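Local coordinates for protein peptide synthetase, module 7 (Actinoplanes teichomyceticus, PDB 4TX3) that belongs to the condensation-domain family of nonribosomal peptide synthetases and, as part of the teicoplanin assembly line, probably serves to recruit peptide cross-linking cytochrome P450 enzymes, at residues Asp149-Asp152 with Val153-Asp157; Glu298-Ile301 with Gly302-Arg306; Gly451-Ile454 with Ser455-Asp458. All coordinates share one frame; numbering follows the deposited sequence.

Interaction 1: residues Asp149-Asp152 with Val153-Asp157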
ATOM      1  N   ASP B 149     -10.080   6.501   4.286  1.00 38.78           N
ATOM      2  CA  ASP B 149      -8.960   5.560   4.423  1.00 36.30           C
ATOM      3  C   ASP B 149      -9.263   4.468   5.457  1.00 38.13           C
ATOM      4  O   ASP B 149      -8.908   3.290   5.263  1.00 36.15           O
ATOM      5  CB  ASP B 149      -7.671   6.287   4.828  1.00 37.48           C
ATOM      6  CG  ASP B 149      -7.096   7.154   3.709  1.00 42.33           C
ATOM      7  OD1 ASP B 149      -7.499   6.985   2.538  1.00 40.97           O
ATOM      8  OD2 ASP B 149      -6.229   8.006   4.010  1.00 43.64           O
ATOM      9  N   SER B 150      -9.930   4.860   6.547  1.00 34.95           N
ATOM     10  CA  SER B 150     -10.196   3.946   7.661  1.00 35.04           C
ATOM     11  C   SER B 150     -11.032   2.734   7.258  1.00 32.69           C
ATOM     12  O   SER B 150     -10.927   1.671   7.866  1.00 27.84           O
ATOM     13  CB  SER B 150     -10.896   4.680   8.808  1.00 32.71           C
ATOM     14  OG  SER B 150     -10.006   5.577   9.435  1.00 33.44           O
ATOM     15  N   MET B 151     -11.859   2.893   6.235  1.00 34.99           N
ATOM     16  CA  MET B 151     -12.687   1.784   5.801  1.00 33.95           C
ATOM     17  C   MET B 151     -11.860   0.697   5.141  1.00 34.36           C
ATOM     18  O   MET B 151     -12.198  -0.474   5.282  1.00 35.81           O
ATOM     19  CB  MET B 151     -13.795   2.250   4.863  1.00 34.33           C
ATOM     20  CG  MET B 151     -15.173   1.705   5.279  1.00 50.40           C
ATOM     21  SD  MET B 151     -15.798   2.551   6.754  1.00 44.60           S
ATOM     22  CE  MET B 151     -15.188   4.156   6.306  1.00 39.68           C
ATOM     23  N   ASP B 152     -10.774   1.053   4.452  1.00 32.03           N
ATOM     24  CA  ASP B 152      -9.868   0.014   3.921  1.00 31.11           C
ATOM     25  C   ASP B 152      -9.199  -0.737   5.055  1.00 36.19           C
ATOM     26  O   ASP B 152      -9.079  -1.963   4.998  1.00 34.82           O
ATOM     27  CB  ASP B 152      -8.792   0.598   3.004  1.00 32.03           C
ATOM     28  CG  ASP B 152      -9.373   1.240   1.776  1.00 38.03           C
ATOM     29  OD1 ASP B 152     -10.145   0.557   1.068  1.00 53.42           O
ATOM     30  OD2 ASP B 152      -9.086   2.428   1.526  1.00 43.26           O
ATOM     31  N   VAL B 153      -8.770  -0.002   6.088  1.00 34.74           N
ATOM     32  CA  VAL B 153      -8.139  -0.629   7.237  1.00 31.35           C
ATOM     33  C   VAL B 153      -9.113  -1.628   7.847  1.00 30.38           C
ATOM     34  O   VAL B 153      -8.738  -2.764   8.168  1.00 30.29           O
ATOM     35  CB  VAL B 153      -7.682   0.420   8.294  1.00 35.83           C
ATOM     36  CG1 VAL B 153      -7.163  -0.268   9.576  1.00 28.95           C
ATOM     37  CG2 VAL B 153      -6.612   1.318   7.704  1.00 33.79           C
ATOM     38  N   PHE B 154     -10.373  -1.211   7.971  1.00 28.72           N
ATOM     39  CA  PHE B 154     -11.401  -2.062   8.559  1.00 29.41           C
ATOM     40  C   PHE B 154     -11.457  -3.424   7.845  1.00 34.48           C
ATOM     41  O   PHE B 154     -11.398  -4.477   8.485  1.00 33.82           O
ATOM     42  CB  PHE B 154     -12.770  -1.376   8.511  1.00 27.94           C
ATOM     43  CG  PHE B 154     -13.865  -2.154   9.207  1.00 36.09           C
ATOM     44  CD1 PHE B 154     -14.594  -3.130   8.524  1.00 36.07           C
ATOM     45  CD2 PHE B 154     -14.159  -1.925  10.546  1.00 34.31           C
ATOM     46  CE1 PHE B 154     -15.583  -3.860   9.168  1.00 37.09           C
ATOM     47  CE2 PHE B 154     -15.156  -2.644  11.193  1.00 34.02           C
ATOM     48  CZ  PHE B 154     -15.868  -3.614  10.505  1.00 37.65           C
ATOM     49  N   PHE B 155     -11.529  -3.408   6.518  1.00 30.31           N
ATOM     50  CA  PHE B 155     -11.636  -4.662   5.790  1.00 35.64           C
ATOM     51  C   PHE B 155     -10.310  -5.415   5.705  1.00 34.79           C
ATOM     52  O   PHE B 155     -10.319  -6.633   5.582  1.00 34.39           O
ATOM     53  CB  PHE B 155     -12.245  -4.418   4.399  1.00 31.53           C
ATOM     54  CG  PHE B 155     -13.694  -4.034   4.472  1.00 33.60           C
ATOM     55  CD1 PHE B 155     -14.652  -4.979   4.794  1.00 35.41           C
ATOM     56  CD2 PHE B 155     -14.097  -2.715   4.302  1.00 36.94           C
ATOM     57  CE1 PHE B 155     -15.985  -4.617   4.912  1.00 38.61           C
ATOM     58  CE2 PHE B 155     -15.435  -2.348   4.420  1.00 29.04           C
ATOM     59  CZ  PHE B 155     -16.369  -3.292   4.730  1.00 31.56           C
ATOM     60  N   ARG B 156      -9.175  -4.726   5.812  1.00 35.49           N
ATOM     61  CA  ARG B 156      -7.916  -5.464   5.899  1.00 33.88           C
ATOM     62  C   ARG B 156      -7.898  -6.202   7.222  1.00 33.24           C
ATOM     63  O   ARG B 156      -7.428  -7.333   7.300  1.00 38.81           O
ATOM     64  CB  ARG B 156      -6.688  -4.550   5.754  1.00 38.53           C
ATOM     65  CG  ARG B 156      -6.174  -4.435   4.288  1.00 46.94           C
ATOM     66  CD  ARG B 156      -5.359  -3.162   4.045  1.00 45.20           C
ATOM     67  NE  ARG B 156      -4.613  -2.786   5.247  1.00 54.02           N
ATOM     68  CZ  ARG B 156      -4.188  -1.553   5.513  1.00 48.28           C
ATOM     69  NH1 ARG B 156      -4.440  -0.565   4.660  1.00 43.55           N
ATOM     70  NH2 ARG B 156      -3.517  -1.309   6.630  1.00 37.81           N
ATOM     71  N   ASP B 157      -8.448  -5.588   8.264  1.00 32.61           N
ATOM     72  CA  ASP B 157      -8.410  -6.224   9.576  1.00 31.24           C
ATOM     73  C   ASP B 157      -9.518  -7.273   9.738  1.00 34.20           C
ATOM     74  O   ASP B 157      -9.333  -8.268  10.440  1.00 34.11           O
ATOM     75  CB  ASP B 157      -8.477  -5.167  10.673  1.00 29.90           C
ATOM     76  CG  ASP B 157      -7.154  -4.401  10.821  1.00 36.61           C
ATOM     77  OD1 ASP B 157      -6.117  -4.893  10.307  1.00 33.61           O
ATOM     78  OD2 ASP B 157      -7.146  -3.312  11.447  1.00 34.88           O
TER
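Met151 and Phe155, one helical turn apart, run side by side and point the same way, with Met151 CG 4.2 Å from Phe155 CE2. Phe155 CD2 also comes within 3.1 Å of Met151 O, which lies obliquely to the ring. Met151 O also accepts the amide of Phe155, Phe155 N to Met151 O being 3.3 Å. Phe154 takes another course: its CG is anti to the backbone N (chi1 -175°), whereas that of Phe155 is anti to the carbonyl carbon (chi1 -69°), and Phe154 CD1 ends up 4.0 Å above the plane of the Phe155 ring, over its centre. All this is the apolar flank of helix 148-166, which packs on the sheet of the condensation-type fold: Met151 and Phe155 meet Val43 of strand 40-49, and Phe154 reaches Leu60 and Val63 of helix 53-66. One turn along from Asp152, Arg156 CB lies 3.6 Å from Asp152 O, the acceptor of its own amide at an Arg156 N to Asp152 O distance of 2.9 Å. The charged ends of these two residues stay apart, Asp152 OD2 to Arg156 NH1 being 6.4 Å. Ser150 turns from this cluster, its OG hydrogen-bonded to Asp147.

Interaction 2: residues Glu298-Ile301 with Gly302-Arg306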
ATOM      1  N   GLU B 298      -0.837   4.939  10.304  1.00 34.52           N
ATOM      2  CA  GLU B 298      -1.155   4.212   9.073  1.00 37.15           C
ATOM      3  C   GLU B 298      -2.106   3.043   9.321  1.00 36.36           C
ATOM      4  O   GLU B 298      -3.117   2.934   8.636  1.00 36.98           O
ATOM      5  CB  GLU B 298       0.121   3.711   8.375  1.00 36.96           C
ATOM      6  CG  GLU B 298      -0.102   3.062   7.011  1.00 33.32           C
ATOM      7  CD  GLU B 298      -0.593   1.593   7.071  1.00 43.30           C
ATOM      8  OE1 GLU B 298      -0.185   0.844   7.985  1.00 43.31           O
ATOM      9  OE2 GLU B 298      -1.397   1.186   6.196  1.00 41.45           O
ATOM     10  N   PRO B 299      -1.801   2.174  10.307  1.00 36.38           N
ATOM     11  CA  PRO B 299      -2.685   1.017  10.488  1.00 29.93           C
ATOM     12  C   PRO B 299      -3.967   1.273  11.322  1.00 33.48           C
ATOM     13  O   PRO B 299      -4.649   0.313  11.713  1.00 29.65           O
ATOM     14  CB  PRO B 299      -1.778   0.025  11.209  1.00 29.47           C
ATOM     15  CG  PRO B 299      -0.869   0.883  12.008  1.00 31.53           C
ATOM     16  CD  PRO B 299      -0.647   2.130  11.232  1.00 31.78           C
ATOM     17  N   MET B 300      -4.297   2.535  11.589  1.00 33.35           N
ATOM     18  CA  MET B 300      -5.394   2.856  12.503  1.00 28.41           C
ATOM     19  C   MET B 300      -6.693   3.240  11.815  1.00 28.97           C
ATOM     20  O   MET B 300      -6.684   3.764  10.703  1.00 31.19           O
ATOM     21  CB  MET B 300      -5.005   4.012  13.423  1.00 27.65           C
ATOM     22  CG  MET B 300      -3.756   3.802  14.223  1.00 34.92           C
ATOM     23  SD  MET B 300      -3.410   5.151  15.386  1.00 35.98           S
ATOM     24  CE  MET B 300      -4.847   5.098  16.443  1.00 27.61           C
ATOM     25  N   ILE B 301      -7.800   3.005  12.515  1.00 27.59           N
ATOM     26  CA  ILE B 301      -9.108   3.554  12.167  1.00 26.19           C
ATOM     27  C   ILE B 301      -9.357   4.822  13.005  1.00 28.55           C
ATOM     28  O   ILE B 301      -9.047   4.857  14.198  1.00 27.36           O
ATOM     29  CB  ILE B 301     -10.230   2.508  12.411  1.00 29.10           C
ATOM     30  CG1 ILE B 301     -10.107   1.352  11.392  1.00 31.93           C
ATOM     31  CG2 ILE B 301     -11.617   3.163  12.412  1.00 21.45           C
ATOM     32  CD1 ILE B 301     -11.018   0.185  11.644  1.00 26.07           C
ATOM     33  N   GLY B 302      -9.903   5.864  12.383  1.00 27.38           N
ATOM     34  CA  GLY B 302     -10.165   7.110  13.078  1.00 29.39           C
ATOM     35  C   GLY B 302     -10.547   8.220  12.121  1.00 30.97           C
ATOM     36  O   GLY B 302     -10.308   8.128  10.917  1.00 33.37           O
ATOM     37  N   PRO B 303     -11.175   9.275  12.642  1.00 32.04           N
ATOM     38  CA  PRO B 303     -11.493  10.450  11.824  1.00 29.52           C
ATOM     39  C   PRO B 303     -10.252  11.314  11.596  1.00 36.30           C
ATOM     40  O   PRO B 303     -10.185  12.460  12.067  1.00 32.50           O
ATOM     41  CB  PRO B 303     -12.523  11.180  12.667  1.00 31.29           C
ATOM     42  CG  PRO B 303     -12.168  10.824  14.083  1.00 31.42           C
ATOM     43  CD  PRO B 303     -11.704   9.390  14.013  1.00 34.38           C
ATOM     44  N   PHE B 304      -9.283  10.757  10.873  1.00 34.20           N
ATOM     45  CA  PHE B 304      -7.999  11.403  10.650  1.00 32.89           C
ATOM     46  C   PHE B 304      -7.971  12.382   9.484  1.00 34.85           C
ATOM     47  O   PHE B 304      -7.056  13.193   9.397  1.00 39.53           O
ATOM     48  CB  PHE B 304      -6.910  10.353  10.408  1.00 34.16           C
ATOM     49  CG  PHE B 304      -6.588   9.537  11.610  1.00 35.56           C
ATOM     50  CD1 PHE B 304      -5.961  10.122  12.714  1.00 29.33           C
ATOM     51  CD2 PHE B 304      -6.889   8.180  11.638  1.00 30.58           C
ATOM     52  CE1 PHE B 304      -5.661   9.373  13.825  1.00 31.89           C
ATOM     53  CE2 PHE B 304      -6.589   7.412  12.760  1.00 31.94           C
ATOM     54  CZ  PHE B 304      -5.972   8.006  13.852  1.00 33.64           C
ATOM     55  N   ALA B 305      -8.921  12.296   8.565  1.00 30.15           N
ATOM     56  CA  ALA B 305      -8.806  13.133   7.379  1.00 39.02           C
ATOM     57  C   ALA B 305      -9.106  14.578   7.774  1.00 32.98           C
ATOM     58  O   ALA B 305      -9.997  14.824   8.583  1.00 39.99           O
ATOM     59  CB  ALA B 305      -9.736  12.639   6.249  1.00 31.47           C
ATOM     60  N   ARG B 306      -8.353  15.523   7.220  1.00 32.46           N
ATOM     61  CA  ARG B 306      -8.380  16.919   7.699  1.00 34.10           C
ATOM     62  C   ARG B 306      -8.726  17.930   6.622  1.00 33.34           C
ATOM     63  O   ARG B 306      -8.017  18.029   5.606  1.00 31.05           O
ATOM     64  CB  ARG B 306      -7.024  17.271   8.274  1.00 32.30           C
ATOM     65  CG  ARG B 306      -5.961  16.534   7.537  1.00 32.35           C
ATOM     66  CD  ARG B 306      -4.707  16.396   8.315  1.00 30.75           C
ATOM     67  NE  ARG B 306      -3.723  15.780   7.459  1.00 35.28           N
ATOM     68  CZ  ARG B 306      -2.475  16.201   7.367  1.00 41.95           C
ATOM     69  NH1 ARG B 306      -2.088  17.254   8.085  1.00 38.16           N
ATOM     70  NH2 ARG B 306      -1.629  15.592   6.535  1.00 45.07           N
TER
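Met300 and Ile301 run extended into Gly302, and an inverse gamma turn centred on Pro303 then folds the chain back, bringing Phe304 against the residues it has just left. The turn is closed by a weak bond from Phe304 N to Gly302 O, 2.8 Å. Gly302 has a phi of 170°, a value at which a beta carbon would collide with Ile301 O. The returning ring presents CE2 and CZ to Met300: Phe304 CE2 is 3.8 Å from Met300 CB and, on the backbone, equally close to Ile301 C. Because the stretch joins strand 281-288 to strand 306-313 and lies against helix 148-166, it is consistent with the floor loop of condensation domains. Met300 crosses Phe304 at about a right angle. Its chain runs straight to SD, with Met300 SD 4.1 Å from Phe304 CZ; the bend at the third torsion (chi3 61°) then turns Met300 CE to the same 4.1 Å from Phe304 CZ. The sulfur lies 5.3 Å from the Phe304 ring centroid, 64° off the ring normal, an oblique Met-aromatic contact. Phe180 and Tyr183 add edge-to-face contacts to the same ring. Ile301 leads off from this cluster and packs on Val153 and Phe154, while Arg290 donates to Met300 O.

Interaction 3: residues Gly451-Ile454 with Ser455-Asp458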
ATOM      1  N   GLY B 451      -2.479  30.982 -21.154  1.00 42.58           N
ATOM      2  CA  GLY B 451      -2.372  32.414 -20.923  1.00 35.59           C
ATOM      3  C   GLY B 451      -3.717  33.111 -20.941  1.00 39.50           C
ATOM      4  O   GLY B 451      -3.821  34.327 -20.747  1.00 44.29           O
ATOM      5  N   ARG B 452      -4.763  32.336 -21.178  1.00 37.88           N
ATOM      6  CA  ARG B 452      -6.105  32.880 -21.219  1.00 37.47           C
ATOM      7  C   ARG B 452      -6.530  33.461 -19.861  1.00 37.40           C
ATOM      8  O   ARG B 452      -6.208  32.903 -18.800  1.00 34.38           O
ATOM      9  CB  ARG B 452      -7.081  31.797 -21.679  1.00 38.82           C
ATOM     10  CG  ARG B 452      -8.514  32.277 -21.767  1.00 45.92           C
ATOM     11  CD  ARG B 452      -9.332  31.402 -22.696  1.00 45.52           C
ATOM     12  NE  ARG B 452      -8.603  31.106 -23.921  1.00 47.52           N
ATOM     13  CZ  ARG B 452      -9.184  30.641 -25.020  1.00 53.41           C
ATOM     14  NH1 ARG B 452     -10.499  30.437 -25.033  1.00 40.63           N
ATOM     15  NH2 ARG B 452      -8.450  30.389 -26.100  1.00 56.50           N
ATOM     16  N   ARG B 453      -7.248  34.584 -19.901  1.00 38.29           N
ATOM     17  CA  ARG B 453      -7.715  35.252 -18.684  1.00 35.56           C
ATOM     18  C   ARG B 453      -9.162  34.896 -18.397  1.00 42.96           C
ATOM     19  O   ARG B 453      -9.884  34.431 -19.293  1.00 42.39           O
ATOM     20  CB  ARG B 453      -7.570  36.769 -18.805  1.00 34.61           C
ATOM     21  CG  ARG B 453      -6.163  37.202 -19.128  1.00 37.78           C
ATOM     22  CD  ARG B 453      -6.037  38.695 -19.383  1.00 39.72           C
ATOM     23  NE  ARG B 453      -4.655  39.017 -19.743  1.00 44.30           N
ATOM     24  CZ  ARG B 453      -3.702  39.341 -18.870  1.00 46.63           C
ATOM     25  NH1 ARG B 453      -3.976  39.407 -17.570  1.00 42.67           N
ATOM     26  NH2 ARG B 453      -2.472  39.600 -19.296  1.00 47.89           N
ATOM     27  N   ILE B 454      -9.575  35.136 -17.152  1.00 37.16           N
ATOM     28  CA  ILE B 454     -10.911  34.807 -16.664  1.00 38.03           C
ATOM     29  C   ILE B 454     -12.028  35.296 -17.588  1.00 41.28           C
ATOM     30  O   ILE B 454     -12.995  34.569 -17.882  1.00 39.87           O
ATOM     31  CB  ILE B 454     -11.134  35.401 -15.253  1.00 35.85           C
ATOM     32  CG1 ILE B 454     -10.209  34.732 -14.237  1.00 36.60           C
ATOM     33  CG2 ILE B 454     -12.569  35.223 -14.821  1.00 35.13           C
ATOM     34  CD1 ILE B 454     -10.444  35.190 -12.794  1.00 33.81           C
ATOM     35  N   SER B 455     -11.871  36.537 -18.045  1.00 40.81           N
ATOM     36  CA  SER B 455     -12.856  37.216 -18.883  1.00 42.05           C
ATOM     37  C   SER B 455     -12.956  36.656 -20.314  1.00 43.79           C
ATOM     38  O   SER B 455     -13.958  36.878 -20.988  1.00 44.12           O
ATOM     39  CB  SER B 455     -12.531  38.706 -18.959  1.00 40.38           C
ATOM     40  OG  SER B 455     -11.291  38.897 -19.624  1.00 42.58           O
ATOM     41  N   ASP B 456     -11.915  35.965 -20.774  1.00 36.01           N
ATOM     42  CA  ASP B 456     -11.949  35.307 -22.075  1.00 41.44           C
ATOM     43  C   ASP B 456     -12.397  33.847 -22.028  1.00 42.24           C
ATOM     44  O   ASP B 456     -12.308  33.168 -23.038  1.00 42.43           O
ATOM     45  CB  ASP B 456     -10.576  35.313 -22.758  1.00 42.68           C
ATOM     46  CG  ASP B 456      -9.869  36.641 -22.674  1.00 53.74           C
ATOM     47  OD1 ASP B 456     -10.554  37.699 -22.750  1.00 52.48           O
ATOM     48  OD2 ASP B 456      -8.608  36.601 -22.574  1.00 54.45           O
ATOM     49  N   LEU B 457     -12.822  33.350 -20.870  1.00 44.82           N
ATOM     50  CA  LEU B 457     -13.253  31.958 -20.772  1.00 40.50           C
ATOM     51  C   LEU B 457     -14.615  31.792 -21.443  1.00 40.78           C
ATOM     52  O   LEU B 457     -15.563  32.520 -21.144  1.00 41.75           O
ATOM     53  CB  LEU B 457     -13.322  31.493 -19.315  1.00 32.69           C
ATOM     54  CG  LEU B 457     -12.010  31.406 -18.526  1.00 40.84           C
ATOM     55  CD1 LEU B 457     -12.253  30.870 -17.123  1.00 35.90           C
ATOM     56  CD2 LEU B 457     -10.935  30.580 -19.236  1.00 30.90           C
ATOM     57  N   ASP B 458     -14.699  30.842 -22.366  1.00 40.53           N
ATOM     58  CA  ASP B 458     -15.956  30.516 -23.014  1.00 40.23           C
ATOM     59  C   ASP B 458     -16.707  29.460 -22.201  1.00 40.82           C
ATOM     60  O   ASP B 458     -16.223  28.352 -22.004  1.00 42.99           O
ATOM     61  CB  ASP B 458     -15.707  30.026 -24.438  1.00 41.94           C
ATOM     62  CG  ASP B 458     -17.000  29.684 -25.177  1.00 54.23           C
ATOM     63  OD1 ASP B 458     -18.064  30.243 -24.826  1.00 50.07           O
ATOM     64  OD2 ASP B 458     -16.950  28.845 -26.107  1.00 59.19           O
TER
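Arg453 O accepts the amide of Asp456, Asp456 N to Arg453 O 2.9 Å, with the donor above the carbonyl plane, 53° out of it, and not on a lone pair. One residue on, Leu457 N reaches Ile454 O at 3.2 Å, again from above the plane but with a straighter N-H...O angle of 160°. Both bonds span three residues, which makes the backbone a short 3-10 turn. Arg452 slants across the side chains of Asp456 and Leu457. With CG anti to the backbone N, the aliphatic part of its chain meets two neighbours at once: Arg452 CG is 3.8 Å from Asp456 CB, and 3.9 Å from Leu457 CD2. Arg452 CD meets Asp456 O at 3.5 Å. The guanidinium and the carboxylate of Asp456 do not pair; their planes stand 72° apart and Arg452 NE is 5.7 Å from Asp456 OD2. Arg452 NE has its salt bridge with Asp449 instead. Leu457 CG sits 3.4 Å from Ile454 O, and the side chain also touches Met271 and Gln445. With only a beta carbon left, as in an alanine here, Arg452 CG and CD and the side chain of Met271 would probably face a gap where the leucine methyls now sit. Ile454 buries itself on Met271 and Thr274 of helix 261-278, whereas Ser455 OG and Arg453 NH1 go to Asp317. Asp458 has a salt bridge with Arg441 of helix 429-448. The arrangement is that of a 3-10 turn in the chain leaving helix 429-448, the last helix of the modelled chain, pinned back on helices 261-278 and 429-448 in this condensation-type fold.

Overall arrangement
Interactions 1 and 2 are buried neighbours, their centres 10 Å apart, and join helix 148-166 to the loop before strand 306-313. Ser150 OG lies 3.0 Å from Gly302 N, a probable hydrogen bond, and a weak ion pair links Arg156 to Glu298. Interaction 3 is only partly buried and remote: its centre is 44 Å from that of interaction 1, on the opposite side of the chain's centre. The chemistry follows position. Interaction 1 combines regular helix bonds with an apolar flank; interaction 2 has no hydrogen bond between its segments and relies on a thioether and a ring; residues 451-458 combine 3-10 bonds with arginine methylenes and outward-reaching charges.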